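Local coordinates for ABC transporter, permease protein, putative (PDB 2P0S) that probably serves as one domain of an ABC-type transporter permease in the cell membrane, and pairs here with a second copy of itself, at the interface of chains A and B. Sequence-based numbering; all coordinates share one arbitrary frame. Chains: chain A/B, ABC transporter, permease protein, putative.

Contacts 1 and 2 follow residues 113-120 of chain B over chain A; contact 3 shows an overlapping stretch of chain A, residues 119-122, on chain B. The C-alpha centres of contacts 1 and 2 lie about 11 Å apart, and both use A:Leu94. The C-alpha centre of contact 3 lies about 29 Å from that of contact 1 and about 25 Å from that of contact 2. Helix 80-100 serves all three. Contacts 2 and 3 hold two-fold twins, A:Ser87 with B:Val120 and B:Ser87 with A:Val120. The chains therefore exchange C-terminal segments. The coordinates alone do not show whether this dimer forms in the whole transporter.

Contact 1: the interface of chains A and B. Residues chain A 64, 94-95, 98-99, 102; chain B 113-116.
The CD1 methyl of B:Ile116 packs end-on among A:Leu64, A:Leu94 and A:Lys98. B:Ile116 CD1 meets A:Leu64 CD2 at 3.3 Å, a tight contact. A:Lys98 CD lies 3.4 Å from the same CD1 of B:Ile116, and A:Leu94 CB is almost as near. All three side chains cross that of B:Ile116 at about a right angle. In B:Ile116, chi1 of -77° sets CG1 beside the backbone N, and chi2 of 139° carries CD1 on to the three side chains. Beside it, the backbone N of B:Ile116 donates to the hydroxyl OG of A:Ser95 at 3.2 Å, a rather bent bond with 143° at the hydrogen. B:Ser114 packs its CB against A:Ile99 CG1 at 3.7 Å and touches A:Lys98 CB equally closely.

Waters complete the outer shell. The chain of A:Lys98 bends at chi3 and chi4. The amine NZ of A:Lys98 lies 2.7 Å from water 1, which also reaches the carbonyl oxygens of B:Asp113 and B:Lys115. The phenol OH of A:Tyr102 meets water 2 and water 3, both in the ring plane. Water 2 leads to the carboxylate OD2 of B:Asp113 at 2.6 Å. Water 3 makes a longer link to B:Ser114 OG, at 3.2 Å.

The site joins the C-terminal part of helix 80-100 in chain A to the end of helix 107-114 in chain B, where chain B leaves the helix.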
# COMPACT_ATOMS: atom_id res chain seq x y z
N LEU A 64 -5.70 -12.65 15.67
CA LEU A 64 -5.82 -11.98 16.98
C LEU A 64 -5.25 -12.80 18.08
O LEU A 64 -4.85 -12.17 19.14
CB LEU A 64 -7.28 -11.58 17.25
CG LEU A 64 -7.88 -10.32 16.58
CD1 LEU A 64 -9.24 -9.79 17.11
CD2 LEU A 64 -6.89 -9.17 16.60
N LEU A 94 -8.32 -6.41 11.49
CA LEU A 94 -8.20 -6.91 12.89
C LEU A 94 -8.40 -5.76 13.84
O LEU A 94 -9.02 -6.00 14.89
CB LEU A 94 -6.80 -7.55 13.15
CG LEU A 94 -6.61 -8.78 12.19
CD1 LEU A 94 -5.05 -9.03 12.19
CD2 LEU A 94 -7.32 -9.97 12.79
N SER A 95 -7.83 -4.60 13.49
CA SER A 95 -8.03 -3.38 14.34
C SER A 95 -9.53 -3.04 14.46
O SER A 95 -10.15 -2.92 15.55
CB SER A 95 -7.28 -2.23 13.74
OG SER A 95 -5.86 -2.54 13.83
N LYS A 98 -11.48 -5.44 16.60
CA LYS A 98 -11.32 -5.16 18.05
C LYS A 98 -12.06 -3.90 18.44
O LYS A 98 -12.73 -3.85 19.47
CB LYS A 98 -9.86 -4.97 18.41
CG LYS A 98 -9.05 -6.27 18.45
CD LYS A 98 -7.58 -5.96 18.76
CE LYS A 98 -7.26 -6.26 20.21
NZ LYS A 98 -5.88 -6.92 20.12
N ILE A 99 -11.96 -2.85 17.65
CA ILE A 99 -12.71 -1.58 17.94
C ILE A 99 -14.20 -1.90 18.06
O ILE A 99 -14.91 -1.45 19.00
CB ILE A 99 -12.50 -0.48 16.86
CG1 ILE A 99 -11.01 -0.01 16.86
CG2 ILE A 99 -13.41 0.77 17.18
CD1 ILE A 99 -10.61 0.72 15.51
N TYR A 102 -16.14 -2.96 21.44
CA TYR A 102 -16.43 -2.02 22.60
C TYR A 102 -17.92 -1.64 22.51
O TYR A 102 -18.62 -1.89 21.51
CB TYR A 102 -15.54 -0.84 22.41
CG TYR A 102 -14.10 -1.25 22.79
CD1 TYR A 102 -13.64 -0.96 24.11
CD2 TYR A 102 -13.20 -1.82 21.84
CE1 TYR A 102 -12.41 -1.33 24.47
CE2 TYR A 102 -11.93 -2.16 22.16
CZ TYR A 102 -11.54 -1.93 23.49
OH TYR A 102 -10.26 -2.23 23.89
N ASP B 113 -5.44 0.64 22.11
CA ASP B 113 -5.55 -0.73 22.64
C ASP B 113 -5.84 -1.74 21.51
O ASP B 113 -5.41 -2.91 21.59
CB ASP B 113 -6.66 -0.80 23.59
CG ASP B 113 -6.28 -0.21 24.92
OD1 ASP B 113 -5.16 0.15 25.13
OD2 ASP B 113 -7.21 -0.10 25.77
N SER B 114 -6.54 -1.30 20.47
CA SER B 114 -7.02 -2.18 19.40
C SER B 114 -6.09 -2.20 18.26
O SER B 114 -6.29 -2.98 17.30
CB SER B 114 -8.36 -1.63 18.86
OG SER B 114 -9.35 -1.68 19.84
N LYS B 115 -5.08 -1.34 18.33
CA LYS B 115 -4.17 -1.23 17.19
C LYS B 115 -3.34 -2.48 16.94
O LYS B 115 -2.73 -3.05 17.85
CB LYS B 115 -3.17 -0.09 17.31
CG LYS B 115 -2.52 0.21 15.96
CD LYS B 115 -3.42 1.21 15.19
CE LYS B 115 -2.86 1.65 13.76
NZ LYS B 115 -1.35 1.89 13.76
N ILE B 116 -3.34 -2.95 15.71
CA ILE B 116 -2.58 -4.15 15.35
C ILE B 116 -1.87 -3.72 14.08
O ILE B 116 -2.52 -3.16 13.17
CB ILE B 116 -3.55 -5.34 15.01
CG1 ILE B 116 -4.11 -5.95 16.27
CG2 ILE B 116 -2.80 -6.47 14.22
CD1 ILE B 116 -5.49 -6.24 16.12
O HOH W 1 -4.20 -4.77 19.98
O HOH W 2 -9.36 -1.53 26.33
O HOH W 3 -8.83 -3.80 22.22

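Contact 2: the interface of chains A and B. Residues chain A 63, 67, 70, 87, 90-91, 94; chain B 117-118, 120.
B:Leu118 plants its forked end among A:Pro67, A:Leu90, A:Leu63 and A:Leu94. The two methyls divide the work. CD2 of B:Leu118 touches the ring carbon CB of A:Pro67 at 3.6 Å. CD1 of B:Leu118 lies 3.8 Å from A:Leu90 CB, with A:Leu63 CD1 and A:Leu94 CD1 a little farther off. CD1 is anti to CA (chi2 -179°), which carries this branch in toward the leucines. Farther along the segment, B:Val120 CG2 meets A:Val70 CG1 at 4.0 Å. These two valines cross at about a right angle.

Two serines one helical turn apart form the polar rim. A:Ser91 OG accepts a hydrogen bond from the backbone N of B:Leu118 at 3.0 Å, nearly straight at 166°. The same hydroxyl gives its own hydrogen to A:Ser87 O, approaching from above the carbonyl plane, which probably helps to fix its rotation. A:Ser87 OG accepts a hydrogen bond from the backbone N of B:Val120 at 2.8 Å. Water 4 links A:Ser91 OG to B:Leu118 O. The link to the serine is long, at 3.3 Å between water 4 and A:Ser91 OG.

The segment of chain B thus lies along helix 80-100 of chain A, between it and the stretch that leads into strand 70-74.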
# COMPACT_ATOMS: atom_id res chain seq x y z
N LEU A 63 -5.55 -14.37 13.77
CA LEU A 63 -4.38 -13.45 13.87
C LEU A 63 -4.52 -12.57 15.06
O LEU A 63 -3.50 -11.94 15.46
CB LEU A 63 -4.17 -12.59 12.58
CG LEU A 63 -3.92 -13.53 11.40
CD1 LEU A 63 -3.76 -12.70 10.13
CD2 LEU A 63 -2.52 -14.29 11.57
N PRO A 67 -0.68 -13.40 16.07
CA PRO A 67 -0.45 -12.54 14.86
C PRO A 67 0.70 -13.00 13.99
O PRO A 67 0.87 -12.46 12.92
CB PRO A 67 -0.14 -11.15 15.41
CG PRO A 67 0.36 -11.47 16.85
CD PRO A 67 -0.46 -12.62 17.33
N VAL A 70 1.18 -16.25 10.19
CA VAL A 70 0.90 -15.89 8.71
C VAL A 70 2.26 -15.70 8.04
O VAL A 70 3.27 -15.29 8.60
CB VAL A 70 0.04 -14.61 8.59
CG1 VAL A 70 0.57 -13.39 9.43
CG2 VAL A 70 -0.19 -14.14 7.22
N SER A 87 -0.31 -6.94 4.54
CA SER A 87 -0.21 -6.68 6.04
C SER A 87 -1.18 -5.57 6.48
O SER A 87 -1.84 -5.68 7.53
CB SER A 87 1.21 -6.23 6.37
OG SER A 87 2.16 -7.30 6.12
N LEU A 90 -4.88 -6.83 6.39
CA LEU A 90 -5.19 -7.73 7.48
C LEU A 90 -5.24 -6.84 8.72
O LEU A 90 -6.13 -7.00 9.59
CB LEU A 90 -4.09 -8.79 7.63
CG LEU A 90 -4.14 -9.85 6.53
CD1 LEU A 90 -2.90 -10.76 6.75
CD2 LEU A 90 -5.44 -10.73 6.73
N SER A 91 -4.29 -5.92 8.81
CA SER A 91 -4.18 -5.07 10.09
C SER A 91 -5.38 -4.20 10.31
O SER A 91 -5.88 -3.97 11.45
CB SER A 91 -2.93 -4.15 10.08
OG SER A 91 -1.71 -4.92 9.92
N LEU A 94 -8.32 -6.41 11.49
CA LEU A 94 -8.20 -6.91 12.89
C LEU A 94 -8.40 -5.76 13.84
O LEU A 94 -9.02 -6.00 14.89
CB LEU A 94 -6.80 -7.55 13.15
CG LEU A 94 -6.61 -8.78 12.19
CD1 LEU A 94 -5.05 -9.03 12.19
CD2 LEU A 94 -7.32 -9.97 12.79
N GLU B 117 -0.57 -4.02 13.99
CA GLU B 117 0.26 -3.60 12.84
C GLU B 117 1.12 -4.81 12.53
O GLU B 117 2.17 -5.06 13.19
CB GLU B 117 1.17 -2.42 13.07
CG GLU B 117 0.50 -1.09 13.09
CD GLU B 117 1.53 0.03 13.29
OE1 GLU B 117 2.44 -0.11 14.15
OE2 GLU B 117 1.43 1.04 12.55
N LEU B 118 0.64 -5.60 11.57
CA LEU B 118 1.41 -6.76 11.14
C LEU B 118 2.39 -6.29 10.10
O LEU B 118 2.13 -5.40 9.30
CB LEU B 118 0.51 -7.84 10.45
CG LEU B 118 -0.72 -8.35 11.17
CD1 LEU B 118 -1.40 -9.40 10.29
CD2 LEU B 118 -0.46 -8.93 12.56
N VAL B 120 3.80 -8.96 7.74
CA VAL B 120 3.86 -10.34 7.30
C VAL B 120 5.22 -10.69 6.61
O VAL B 120 5.62 -9.99 5.63
CB VAL B 120 2.70 -10.61 6.31
CG1 VAL B 120 2.84 -12.07 5.75
CG2 VAL B 120 1.33 -10.38 6.99
O HOH W 4 0.66 -3.19 8.52

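Contact 3: the interface of chains A and B. Residues chain A 119-122; chain B 57, 71-72, 78, 83, 86-87.
A:His121 O accepts a hydrogen bond from the backbone N of B:Ile72 at 2.8 Å, nearly along the C=O axis (161° at the oxygen), and A:Thr122 pairs with B:Ile72 as a parallel beta bridge. The side chains of A:Thr122 and B:Ile72 then lie side by side, pointing the same way. A:Val120 sets its CG1 methyl against B:Ile72 CD1 at 3.6 Å, the two side chains crossing at about a right angle. CG1 of A:Val120 is anti to its backbone N (chi1 -177°), which turns it to the isoleucine. A:Val120 CG2 turns to helix 80-100 of chain B and lies 3.4 Å from B:Ser87 OG.

A:Thr122 CG2 reaches B:Leu78 CD1 at 3.7 Å. A:Thr122 OG1 rests on B:Ser83 CB at 3.3 Å and donates back to A:Val120 O at 3.2 Å, from above that carbonyl plane.

B:Ser87 OG accepts a hydrogen bond from the backbone N of A:Val120, the two-fold twin of the bond from B:Val120 N to A:Ser87 OG. B:Ser87 OG in turn donates to B:Ser83 O at 2.7 Å, again from above the plane.

Here the C-terminal strand 122-124 of chain A adds to strand 70-74 of chain B. This extends one domain's sheet and ties the two copies together in the crystal.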
# COMPACT_ATOMS: atom_id res chain seq x y z
N SER A 119 -6.81 8.55 -3.47
CA SER A 119 -5.97 8.10 -4.61
C SER A 119 -5.17 9.33 -5.13
O SER A 119 -5.70 10.29 -5.64
CB SER A 119 -6.86 7.55 -5.68
OG SER A 119 -7.21 6.24 -5.32
N VAL A 120 -3.85 9.28 -4.98
CA VAL A 120 -3.01 10.43 -5.23
C VAL A 120 -2.89 10.63 -6.73
O VAL A 120 -2.43 9.66 -7.38
CB VAL A 120 -1.65 10.23 -4.63
CG1 VAL A 120 -0.92 11.34 -4.81
CG2 VAL A 120 -1.87 10.22 -3.05
N HIS A 121 -3.26 11.83 -7.18
CA HIS A 121 -3.19 12.15 -8.64
C HIS A 121 -1.72 12.20 -9.04
O HIS A 121 -0.89 12.88 -8.30
CB HIS A 121 -3.84 13.48 -8.86
CG HIS A 121 -5.32 13.46 -8.56
ND1 HIS A 121 -6.02 14.52 -8.00
CD2 HIS A 121 -6.17 12.42 -8.55
CE1 HIS A 121 -7.28 14.14 -7.81
NE2 HIS A 121 -7.39 12.89 -8.16
N THR A 122 -1.40 11.46 -10.15
CA THR A 122 -0.04 11.29 -10.53
C THR A 122 0.06 11.83 -11.93
O THR A 122 -0.73 11.35 -12.84
CB THR A 122 0.36 9.82 -10.38
OG1 THR A 122 0.27 9.46 -8.99
CG2 THR A 122 1.80 9.62 -10.80
N LEU B 57 6.60 13.98 -4.49
CA LEU B 57 5.32 14.00 -3.79
C LEU B 57 5.17 15.32 -3.11
O LEU B 57 6.00 15.63 -2.22
CB LEU B 57 5.29 12.80 -2.83
CG LEU B 57 4.08 12.81 -1.84
CD1 LEU B 57 2.69 12.58 -2.61
CD2 LEU B 57 4.26 11.72 -0.75
N ALA B 71 -0.29 15.79 -4.65
CA ALA B 71 -0.03 15.38 -6.10
C ALA B 71 1.33 14.78 -6.23
O ALA B 71 2.25 15.12 -5.43
CB ALA B 71 -0.20 16.57 -6.99
N ILE B 72 1.53 13.97 -7.31
CA ILE B 72 2.85 13.40 -7.58
C ILE B 72 3.18 13.81 -9.02
O ILE B 72 2.32 13.74 -9.86
CB ILE B 72 2.92 11.81 -7.46
CG1 ILE B 72 2.73 11.39 -6.02
CG2 ILE B 72 4.29 11.22 -7.91
CD1 ILE B 72 2.20 9.96 -5.88
N LEU B 78 4.54 7.07 -14.34
CA LEU B 78 5.04 6.10 -13.34
C LEU B 78 4.11 4.89 -13.29
O LEU B 78 2.95 5.06 -13.48
CB LEU B 78 4.94 6.75 -11.98
CG LEU B 78 5.93 7.87 -11.74
CD1 LEU B 78 5.32 8.67 -10.58
CD2 LEU B 78 7.20 7.25 -11.28
N SER B 83 1.91 5.19 -7.02
CA SER B 83 0.85 5.94 -6.35
C SER B 83 0.02 5.01 -5.52
O SER B 83 -0.56 5.47 -4.49
CB SER B 83 -0.05 6.67 -7.29
OG SER B 83 -0.15 5.86 -8.44
N ILE B 86 1.81 4.86 -2.22
CA ILE B 86 1.79 6.15 -1.43
C ILE B 86 0.35 6.40 -0.97
O ILE B 86 0.04 6.89 0.17
CB ILE B 86 2.28 7.31 -2.35
CG1 ILE B 86 3.82 7.17 -2.55
CG2 ILE B 86 1.85 8.71 -1.81
CD1 ILE B 86 4.41 8.04 -3.63
N SER B 87 -0.59 6.22 -1.88
CA SER B 87 -1.98 6.42 -1.51
C SER B 87 -2.42 5.56 -0.36
O SER B 87 -3.23 6.04 0.46
CB SER B 87 -2.87 6.10 -2.64
OG SER B 87 -2.62 6.99 -3.80